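Local coordinates for ABC transporter substrate-binding protein-branched chain amino acid transport (PDB 4GNR) that binds isoleucine between its two lobes and probably delivers branched-chain amino acids to an ABC transporter in the membrane, at residues Tyr118-Thr123 against Glu305-Leu310; Lys145-Thr150 against Thr190-Lys195; Val290-Asn295 against Lys314-Val319. All coordinates share one frame; numbering follows the deposited sequence. Where two conformers were deposited one is given.

Contact 1 (Tyr118-Thr123 against Glu305-Leu310); sequences YLFIGT and EIKDNL
Two aromatic rings, Tyr118 and Phe120, pack against Lys307 and Leu310 in a strand-to-helix contact without any hydrogen bond across it. Tyr118 lies just before strand 119-121, an edge strand of the five-stranded parallel sheet in one lobe of this periplasmic-binding-protein fold, and Phe120 lies in its middle; helix 303-310 packs against both rings, far along the chain but close in space. Phe120 carries the apolar half. Its CG is anti to its own carbonyl carbon (chi1 -63°), which sends the ring toward the helix, where Leu310 CB sits over one face, 3.6 Å from Phe120 CE2 and displaced toward the rim. Leu310 CD1 follows at 3.9 Å from Phe120 CE1. The far end of the same ring, CZ, reaches the helix backbone, 3.5 Å from Lys307 O. His329 stacks on Phe120 and Phe325 meets it edge-to-face, so the ring is built into a larger aromatic group.

Tyr118 and Lys307 cross at about a right angle. The lysine leaves the helix with CG anti to its backbone N (chi1 179°) and then bends at chi2 and chi3, laying its methylenes across the tyrosine ring: Lys307 CG lies 3.8 Å from Tyr118 CD1, and Lys307 CE is off-centre from the ring, 4.3 Å from the Tyr118 centroid. The bend also brings NZ back to the helix's own Asp308, with Lys307 NZ 2.9 Å from Asp308 OD1 on the syn side of the carboxylate but 31° out of its plane. With Asp308 of the helix and Asp117 just before Tyr118 both pairing with the ammonium, the lysine probably keeps its charge, and the salt bridge to Asp117 ties the helix to the strand's approach while the methylenes serve as hydrophobic surface.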
loop_
_atom_site.group_PDB
_atom_site.type_symbol
_atom_site.label_atom_id
_atom_site.label_comp_id
_atom_site.label_asym_id
_atom_site.label_seq_id
_atom_site.Cartn_x
_atom_site.Cartn_y
_atom_site.Cartn_z
ATOM N N TYR A 118 -5.834 -17.894 -7.289
ATOM C CA TYR A 118 -5.199 -17.922 -5.976
ATOM C C TYR A 118 -4.677 -16.583 -5.486
ATOM O O TYR A 118 -3.973 -16.558 -4.481
ATOM C CB TYR A 118 -4.113 -19.014 -5.929
ATOM C CG TYR A 118 -4.743 -20.395 -5.953
ATOM C CD1 TYR A 118 -5.130 -20.998 -4.769
ATOM C CD2 TYR A 118 -5.024 -21.060 -7.136
ATOM C CE1 TYR A 118 -5.762 -22.217 -4.744
ATOM C CE2 TYR A 118 -5.662 -22.318 -7.130
ATOM C CZ TYR A 118 -6.029 -22.865 -5.922
ATOM O OH TYR A 118 -6.663 -24.091 -5.886
ATOM N N LEU A 119 -4.992 -15.483 -6.157
ATOM C CA LEU A 119 -4.558 -14.164 -5.712
ATOM C C LEU A 119 -5.754 -13.329 -5.257
ATOM O O LEU A 119 -6.793 -13.296 -5.923
ATOM C CB LEU A 119 -3.842 -13.396 -6.817
ATOM C CG LEU A 119 -3.240 -12.039 -6.411
ATOM C CD1 LEU A 119 -2.158 -12.191 -5.354
ATOM C CD2 LEU A 119 -2.677 -11.335 -7.636
ATOM N N PHE A 120 -5.561 -12.636 -4.135
ATOM C CA PHE A 120 -6.527 -11.692 -3.592
ATOM C C PHE A 120 -5.801 -10.384 -3.321
ATOM O O PHE A 120 -4.644 -10.403 -2.884
ATOM C CB PHE A 120 -7.178 -12.215 -2.307
ATOM C CG PHE A 120 -7.962 -13.468 -2.553
ATOM C CD1 PHE A 120 -7.326 -14.704 -2.630
ATOM C CD2 PHE A 120 -9.328 -13.416 -2.797
ATOM C CE1 PHE A 120 -8.032 -15.857 -2.941
ATOM C CE2 PHE A 120 -10.037 -14.564 -3.100
ATOM C CZ PHE A 120 -9.391 -15.786 -3.163
ATOM N N ILE A 121 -6.478 -9.259 -3.534
ATOM C CA ILE A 121 -5.895 -7.923 -3.330
ATOM C C ILE A 121 -6.790 -7.152 -2.369
ATOM O O ILE A 121 -7.984 -7.006 -2.610
ATOM C CB ILE A 121 -5.725 -7.175 -4.660
ATOM C CG1 ILE A 121 -4.749 -7.892 -5.590
ATOM C CG2 ILE A 121 -5.309 -5.740 -4.418
ATOM C CD1 ILE A 121 -3.371 -7.924 -5.109
ATOM N N GLY A 122 -6.204 -6.632 -1.295
ATOM C CA GLY A 122 -6.984 -5.940 -0.277
ATOM C C GLY A 122 -7.270 -4.464 -0.482
ATOM O O GLY A 122 -7.992 -3.881 0.303
ATOM N N THR A 123 -6.733 -3.895 -1.550
ATOM C CA THR A 123 -6.753 -2.447 -1.764
ATOM C C THR A 123 -7.298 -2.027 -3.130
ATOM O O THR A 123 -7.773 -2.842 -3.932
ATOM C CB THR A 123 -5.278 -1.928 -1.541
ATOM O OG1 THR A 123 -5.288 -0.503 -1.436
ATOM C CG2 THR A 123 -4.363 -2.399 -2.649
ATOM N N GLU A 305 -10.075 -24.710 -0.122
ATOM C CA GLU A 305 -11.271 -24.253 0.617
ATOM C C GLU A 305 -11.044 -22.855 1.218
ATOM O O GLU A 305 -11.960 -22.038 1.257
ATOM C CB GLU A 305 -11.760 -25.244 1.669
ATOM C CG GLU A 305 -12.302 -26.503 1.041
ATOM C CD GLU A 305 -13.092 -27.378 1.990
ATOM O OE1 GLU A 305 -13.132 -27.141 3.219
ATOM O OE2 GLU A 305 -13.721 -28.322 1.485
ATOM N N ILE A 306 -9.838 -22.580 1.714
ATOM C CA ILE A 306 -9.538 -21.227 2.203
ATOM C C ILE A 306 -9.734 -20.247 1.016
ATOM O O ILE A 306 -10.359 -19.190 1.166
ATOM C CB ILE A 306 -8.105 -21.104 2.769
ATOM C CG1 ILE A 306 -7.924 -22.042 3.962
ATOM C CG2 ILE A 306 -7.847 -19.660 3.162
ATOM C CD1 ILE A 306 -6.561 -22.018 4.605
ATOM N N LYS A 307 -9.192 -20.603 -0.156
ATOM C CA LYS A 307 -9.346 -19.797 -1.363
ATOM C C LYS A 307 -10.824 -19.580 -1.693
ATOM O O LYS A 307 -11.265 -18.446 -1.926
ATOM C CB LYS A 307 -8.548 -20.447 -2.501
ATOM C CG LYS A 307 -8.637 -19.724 -3.856
ATOM C CD LYS A 307 -9.791 -20.103 -4.721
ATOM C CE LYS A 307 -9.612 -21.550 -5.247
ATOM N NZ LYS A 307 -10.658 -21.989 -6.180
ATOM N N ASP A 308 -11.593 -20.660 -1.715
ATOM C CA ASP A 308 -13.016 -20.532 -2.042
ATOM C C ASP A 308 -13.751 -19.635 -1.043
ATOM O O ASP A 308 -14.599 -18.823 -1.400
ATOM C CB ASP A 308 -13.709 -21.899 -2.084
ATOM C CG ASP A 308 -13.381 -22.718 -3.332
ATOM O OD1 ASP A 308 -12.923 -22.160 -4.339
ATOM O OD2 ASP A 308 -13.686 -23.927 -3.335
ATOM N N ASN A 309 -13.438 -19.826 0.228
ATOM C CA ASN A 309 -14.081 -19.044 1.294
ATOM C C ASN A 309 -13.708 -17.562 1.175
ATOM O O ASN A 309 -14.552 -16.683 1.420
ATOM C CB ASN A 309 -13.778 -19.628 2.655
ATOM C CG ASN A 309 -14.382 -21.020 2.858
ATOM O OD1 ASN A 309 -15.107 -21.548 2.018
ATOM N ND2 ASN A 309 -14.060 -21.621 3.989
ATOM N N LEU A 310 -12.447 -17.281 0.849
ATOM C CA LEU A 310 -12.041 -15.887 0.621
ATOM C C LEU A 310 -12.846 -15.296 -0.522
ATOM O O LEU A 310 -13.361 -14.172 -0.433
ATOM C CB LEU A 310 -10.553 -15.773 0.274
ATOM C CG LEU A 310 -9.551 -15.807 1.420
ATOM C CD1 LEU A 310 -8.154 -16.067 0.920
ATOM C CD2 LEU A 310 -9.676 -14.502 2.263
#

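Contact 2 (Lys145-Thr150 against Thr190-Lys195); sequences KVVLYT and TKMKGK
Met192 reaches from helix 186-193 to Val147 and Tyr149 on strand 145-151, and every touch between the segments runs through this one methionine. The aromatic part belongs to its methyl group. Met192 CE stands over one face of the Tyr149 ring, 3.7 Å from the ring centroid and only 13° off the normal, a CH-pi contact centred over the ring. The sulfur lies farther back, 4.9 Å from the Tyr149 centroid, and completes a Met-aromatic contact. Beyond CG the methionine chain is extended (chi2 169°, chi3 -171°), giving it the length to cross from helix to strand and meet the tyrosine at about a right angle.

Strand 145-151 lies next to edge strand 171-178 in the seven-stranded mixed sheet of the second lobe, and helix 186-193 leads into the neighbouring strand 199-201, as in the beta-alpha-beta order of periplasmic binding proteins.

The aliphatic part is Val147, two residues before Tyr149 and directed to the same side of the strand. Its CG1 meets the flank of the thioether, 3.7 Å from Met192 SD, and also approaches Met192 CE. Phe197 touches Val147, while Phe178 packs edge-to-face with Tyr149 and Phe185 also touches that tyrosine.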
loop_
_atom_site.group_PDB
_atom_site.type_symbol
_atom_site.label_atom_id
_atom_site.label_comp_id
_atom_site.label_asym_id
_atom_site.label_seq_id
_atom_site.Cartn_x
_atom_site.Cartn_y
_atom_site.Cartn_z
ATOM N N LYS A 145 -2.121 24.097 -14.253
ATOM C CA LYS A 145 -0.830 23.683 -14.821
ATOM C C LYS A 145 -0.123 22.885 -13.731
ATOM O O LYS A 145 -0.118 23.290 -12.579
ATOM C CB LYS A 145 0.038 24.856 -15.307
ATOM C CG LYS A 145 -0.547 25.683 -16.444
ATOM C CD LYS A 145 0.384 26.835 -16.826
ATOM C CE LYS A 145 -0.191 27.699 -17.935
ATOM N NZ LYS A 145 0.694 28.847 -18.282
ATOM N N VAL A 146 0.470 21.755 -14.101
ATOM C CA VAL A 146 1.174 20.879 -13.168
ATOM C C VAL A 146 2.449 20.342 -13.808
ATOM O O VAL A 146 2.630 20.351 -15.027
ATOM C CB VAL A 146 0.359 19.619 -12.753
ATOM C CG1 VAL A 146 -0.942 20.022 -12.078
ATOM C CG2 VAL A 146 0.148 18.691 -13.942
ATOM N N VAL A 147 3.341 19.925 -12.916
ATOM C CA VAL A 147 4.512 19.189 -13.252
ATOM C C VAL A 147 4.195 17.709 -12.865
ATOM O O VAL A 147 3.650 17.449 -11.821
ATOM C CB VAL A 147 5.768 19.606 -12.468
ATOM C CG1 VAL A 147 6.920 18.642 -12.690
ATOM C CG2 VAL A 147 6.175 21.029 -12.824
ATOM N N LEU A 148 4.549 16.763 -13.726
ATOM C CA LEU A 148 4.399 15.310 -13.491
ATOM C C LEU A 148 5.853 14.785 -13.417
ATOM O O LEU A 148 6.634 14.989 -14.369
ATOM C CB LEU A 148 3.581 14.639 -14.585
ATOM C CG LEU A 148 3.296 13.142 -14.430
ATOM C CD1 LEU A 148 2.608 12.813 -13.089
ATOM C CD2 LEU A 148 2.462 12.645 -15.615
ATOM N N TYR A 149 6.196 14.103 -12.315
ATOM C CA TYR A 149 7.594 13.637 -12.053
ATOM C C TYR A 149 7.465 12.211 -11.561
ATOM O O TYR A 149 7.041 11.979 -10.445
ATOM C CB TYR A 149 8.221 14.624 -11.075
ATOM C CG TYR A 149 9.713 14.494 -10.827
ATOM C CD1 TYR A 149 10.589 14.160 -11.832
ATOM C CD2 TYR A 149 10.251 14.912 -9.632
ATOM C CE1 TYR A 149 11.987 14.148 -11.603
ATOM C CE2 TYR A 149 11.626 14.912 -9.401
ATOM C CZ TYR A 149 12.487 14.534 -10.388
ATOM O OH TYR A 149 13.847 14.547 -10.182
ATOM N N THR A 150 7.889 11.269 -12.389
ATOM C CA THR A 150 7.598 9.860 -12.148
ATOM C C THR A 150 8.777 8.908 -12.120
ATOM O O THR A 150 9.765 9.100 -12.843
ATOM C CB THR A 150 6.659 9.397 -13.360
ATOM O OG1 THR A 150 5.537 10.274 -13.487
ATOM C CG2 THR A 150 6.168 7.978 -13.249
ATOM N N THR A 190 15.680 21.928 -10.732
ATOM C CA THR A 190 16.141 23.250 -11.208
ATOM C C THR A 190 15.361 23.644 -12.461
ATOM O O THR A 190 14.961 24.784 -12.634
ATOM C CB THR A 190 17.635 23.267 -11.466
ATOM O OG1 THR A 190 18.290 23.050 -10.211
ATOM C CG2 THR A 190 18.098 24.595 -12.065
ATOM N N LYS A 191 15.188 22.672 -13.351
ATOM C CA LYS A 191 14.428 22.858 -14.600
ATOM C C LYS A 191 12.948 23.230 -14.348
ATOM O O LYS A 191 12.354 23.980 -15.135
ATOM C CB LYS A 191 14.507 21.616 -15.475
ATOM C CG LYS A 191 13.721 21.779 -16.753
ATOM C CD LYS A 191 13.774 20.552 -17.600
ATOM C CE LYS A 191 13.002 20.763 -18.873
ATOM N NZ LYS A 191 13.075 19.551 -19.692
ATOM N N MET A 192 12.345 22.618 -13.322
ATOM C CA MET A 192 10.949 22.897 -12.924
ATOM C C MET A 192 10.706 24.250 -12.279
ATOM O O MET A 192 9.718 24.895 -12.558
ATOM C CB MET A 192 10.468 21.864 -11.893
ATOM C CG MET A 192 10.443 20.492 -12.417
ATOM S SD MET A 192 10.177 19.352 -11.082
ATOM C CE MET A 192 10.495 17.901 -12.062
ATOM N N LYS A 193 11.632 24.664 -11.431
ATOM C CA LYS A 193 11.523 25.886 -10.626
ATOM C C LYS A 193 11.212 27.196 -11.339
ATOM O O LYS A 193 10.472 28.062 -10.850
ATOM C CB LYS A 193 12.801 26.048 -9.807
ATOM C CG LYS A 193 12.757 27.203 -8.854
ATOM C CD LYS A 193 14.049 27.293 -8.087
ATOM C CE LYS A 193 14.085 28.474 -7.144
ATOM N NZ LYS A 193 15.402 28.543 -6.451
ATOM N N GLY A 194 11.797 27.315 -12.511
ATOM C CA GLY A 194 11.681 28.476 -13.370
ATOM C C GLY A 194 10.431 28.523 -14.202
ATOM O O GLY A 194 10.309 29.385 -15.077
ATOM N N LYS A 195 9.526 27.588 -13.963
ATOM C CA LYS A 195 8.252 27.529 -14.678
ATOM C C LYS A 195 7.086 27.728 -13.731
ATOM O O LYS A 195 7.130 27.310 -12.612
ATOM C CB LYS A 195 8.035 26.180 -15.330
ATOM C CG LYS A 195 9.052 25.793 -16.393
ATOM C CD LYS A 195 8.842 24.365 -16.891
ATOM C CE LYS A 195 9.764 23.976 -18.066
ATOM N NZ LYS A 195 9.498 24.755 -19.318
#

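Contact 3 (Val290-Asn295 against Lys314-Val319); sequences VHLVAN and KDFEGV
Phe316 lays its ring against helix 281-297, with Leu292 over one face, Asn295 at the edge and His291 near the far end. The tight part is the pair with Leu292: its CD2 methyl lies 3.5 Å above the ring plane, offset toward the rim, and 3.5 Å from Phe316 CG, a CH-pi contact over the face. Leu292 CG follows farther along the same ring, 4.1 Å from Phe316 CD2. The phenylalanine reaches this place because its CG is anti to the backbone N (chi1 172°), carrying the ring away from the strand and toward the helix.

Contacts on the remaining sides are sparser. His291 offers its CB, 3.8 Å from Phe316 CZ, while its imidazole turns away from the strand and meets the ring of Tyr287. Asn295, which is exposed, brings ND2 to the ring edge near the ring plane, 3.8 Å from Phe316 CE1, with amide and ring planes 59° apart. This is a van der Waals approach at the solvent rim, and no hydrogen bond joins the two segments. Thus a buried leucine covers one face and an exposed asparagine meets the edge of a residue that is itself partly exposed.

The short helix segment and strand 316-318 run at 143° to each other, their axes 9.9 Å apart at the closest. Strand 316-318 pairs with strand 321-323 in a small antiparallel hairpin, in which Thr323 bonds to the Phe316 backbone and touches the side chains of both Phe316 and Leu292. Val290 and His291 pack on helix 21-40, so helix 281-297 meets the hairpin on one flank and helix 21-40 on an adjoining one, with His291 touching both.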
loop_
_atom_site.group_PDB
_atom_site.type_symbol
_atom_site.label_atom_id
_atom_site.label_comp_id
_atom_site.label_asym_id
_atom_site.label_seq_id
_atom_site.Cartn_x
_atom_site.Cartn_y
_atom_site.Cartn_z
ATOM N N VAL A 290 -5.088 -10.505 7.461
ATOM C CA VAL A 290 -5.010 -11.676 8.348
ATOM C C VAL A 290 -6.406 -12.108 8.797
ATOM O O VAL A 290 -6.715 -13.292 8.804
ATOM C CB VAL A 290 -4.075 -11.428 9.540
ATOM C CG1 VAL A 290 -4.241 -12.519 10.594
ATOM C CG2 VAL A 290 -2.646 -11.322 9.071
ATOM N N HIS A 291 -7.249 -11.153 9.212
ATOM C CA HIS A 291 -8.610 -11.517 9.617
ATOM C C HIS A 291 -9.393 -12.148 8.471
ATOM O O HIS A 291 -10.180 -13.077 8.700
ATOM C CB HIS A 291 -9.349 -10.314 10.206
ATOM C CG HIS A 291 -9.024 -10.090 11.628
ATOM N ND1 HIS A 291 -9.635 -10.839 12.606
ATOM C CD2 HIS A 291 -8.156 -9.272 12.252
ATOM C CE1 HIS A 291 -9.174 -10.481 13.786
ATOM N NE2 HIS A 291 -8.280 -9.526 13.607
ATOM N N LEU A 292 -9.232 -11.643 7.259
ATOM C CA LEU A 292 -9.915 -12.225 6.102
ATOM C C LEU A 292 -9.509 -13.701 5.938
ATOM O O LEU A 292 -10.360 -14.576 5.694
ATOM C CB LEU A 292 -9.570 -11.439 4.827
ATOM C CG LEU A 292 -10.316 -10.105 4.696
ATOM C CD1 LEU A 292 -9.626 -9.172 3.735
ATOM C CD2 LEU A 292 -11.764 -10.358 4.257
ATOM N N VAL A 293 -8.216 -13.973 6.031
ATOM C CA VAL A 293 -7.693 -15.349 5.910
ATOM C C VAL A 293 -8.181 -16.216 7.074
ATOM O O VAL A 293 -8.612 -17.355 6.856
ATOM C CB VAL A 293 -6.172 -15.351 5.810
ATOM C CG1 VAL A 293 -5.598 -16.758 5.951
ATOM C CG2 VAL A 293 -5.720 -14.697 4.489
ATOM N N ALA A 294 -8.091 -15.703 8.307
ATOM C CA ALA A 294 -8.499 -16.472 9.479
ATOM C C ALA A 294 -9.981 -16.833 9.397
ATOM O O ALA A 294 -10.368 -17.962 9.704
ATOM C CB ALA A 294 -8.174 -15.699 10.732
ATOM N N ASN A 295 -10.816 -15.890 8.982
ATOM C CA ASN A 295 -12.225 -16.172 8.843
ATOM C C ASN A 295 -12.445 -17.247 7.768
ATOM O O ASN A 295 -13.262 -18.151 7.948
ATOM C CB ASN A 295 -13.004 -14.897 8.507
ATOM C CG ASN A 295 -13.118 -13.952 9.667
ATOM O OD1 ASN A 295 -12.809 -14.276 10.815
ATOM N ND2 ASN A 295 -13.552 -12.754 9.368
ATOM N N LYS A 314 -18.097 -11.365 0.974
ATOM C CA LYS A 314 -18.787 -10.193 0.398
ATOM C C LYS A 314 -19.127 -9.092 1.353
ATOM O O LYS A 314 -19.444 -7.972 0.932
ATOM C CB LYS A 314 -20.160 -10.629 -0.149
ATOM C CG LYS A 314 -20.087 -11.651 -1.240
ATOM C CD LYS A 314 -21.440 -12.058 -1.762
ATOM C CE LYS A 314 -21.290 -13.126 -2.836
ATOM N NZ LYS A 314 -22.589 -13.615 -3.367
ATOM N N ASP A 315 -19.041 -9.405 2.633
ATOM C CA ASP A 315 -19.460 -8.469 3.692
ATOM C C ASP A 315 -18.574 -8.388 4.952
ATOM O O ASP A 315 -19.060 -8.273 6.080
ATOM C CB ASP A 315 -20.909 -8.838 4.081
ATOM C CG ASP A 315 -21.917 -8.558 2.973
ATOM O OD1 ASP A 315 -22.161 -7.365 2.672
ATOM O OD2 ASP A 315 -22.543 -9.522 2.481
ATOM N N PHE A 316 -17.274 -8.421 4.772
ATOM C CA PHE A 316 -16.363 -8.301 5.899
ATOM C C PHE A 316 -16.252 -6.851 6.324
ATOM O O PHE A 316 -16.110 -5.978 5.480
ATOM C CB PHE A 316 -14.985 -8.801 5.457
ATOM C CG PHE A 316 -13.872 -8.572 6.454
ATOM C CD1 PHE A 316 -13.635 -9.467 7.466
ATOM C CD2 PHE A 316 -13.037 -7.472 6.337
ATOM C CE1 PHE A 316 -12.603 -9.253 8.348
ATOM C CE2 PHE A 316 -11.997 -7.274 7.217
ATOM C CZ PHE A 316 -11.784 -8.148 8.219
ATOM N N GLU A 317 -16.271 -6.607 7.625
ATOM C CA GLU A 317 -16.065 -5.263 8.177
ATOM C C GLU A 317 -14.792 -5.318 9.001
ATOM O O GLU A 317 -14.683 -6.098 9.946
ATOM C CB GLU A 317 -17.236 -4.825 9.018
ATOM C CG GLU A 317 -18.494 -4.608 8.171
ATOM C CD GLU A 317 -18.429 -3.413 7.198
ATOM O OE1 GLU A 317 -17.490 -2.589 7.274
ATOM O OE2 GLU A 317 -19.367 -3.263 6.379
ATOM N N GLY A 318 -13.836 -4.472 8.650
ATOM C CA GLY A 318 -12.554 -4.414 9.327
ATOM C C GLY A 318 -12.128 -3.004 9.665
ATOM O O GLY A 318 -12.916 -2.051 9.658
ATOM N N VAL A 319 -10.846 -2.892 9.946
ATOM C CA VAL A 319 -10.207 -1.640 10.306
ATOM C C VAL A 319 -10.258 -0.618 9.183
ATOM O O VAL A 319 -10.465 0.585 9.418
ATOM C CB VAL A 319 -8.727 -1.916 10.681
ATOM C CG1 VAL A 319 -7.950 -0.623 10.870
ATOM C CG2 VAL A 319 -8.660 -2.800 11.925
#

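In the fold
Contacts 1 and 3 are neighbours in one lobe, with centres about 11 Å apart, and they touch directly: Leu310 CD2 of contact 1 lies 3.5 Å from Leu292 O of contact 3. Their segments alternate along the chain, helix 281-297 being followed by helix 303-310 and then strand 316-318. Contact 2 belongs to the other lobe, about 42 Å from either of them between centres, although in sequence it is nested within the loop closed by contact 1. Isoleucine is bound by residues such as Thr108 and Tyr205, and none of the residues touching across the three contacts is among those lining the pocket; the Phe120 side chain of contact 1 is about 14 Å from the isoleucine.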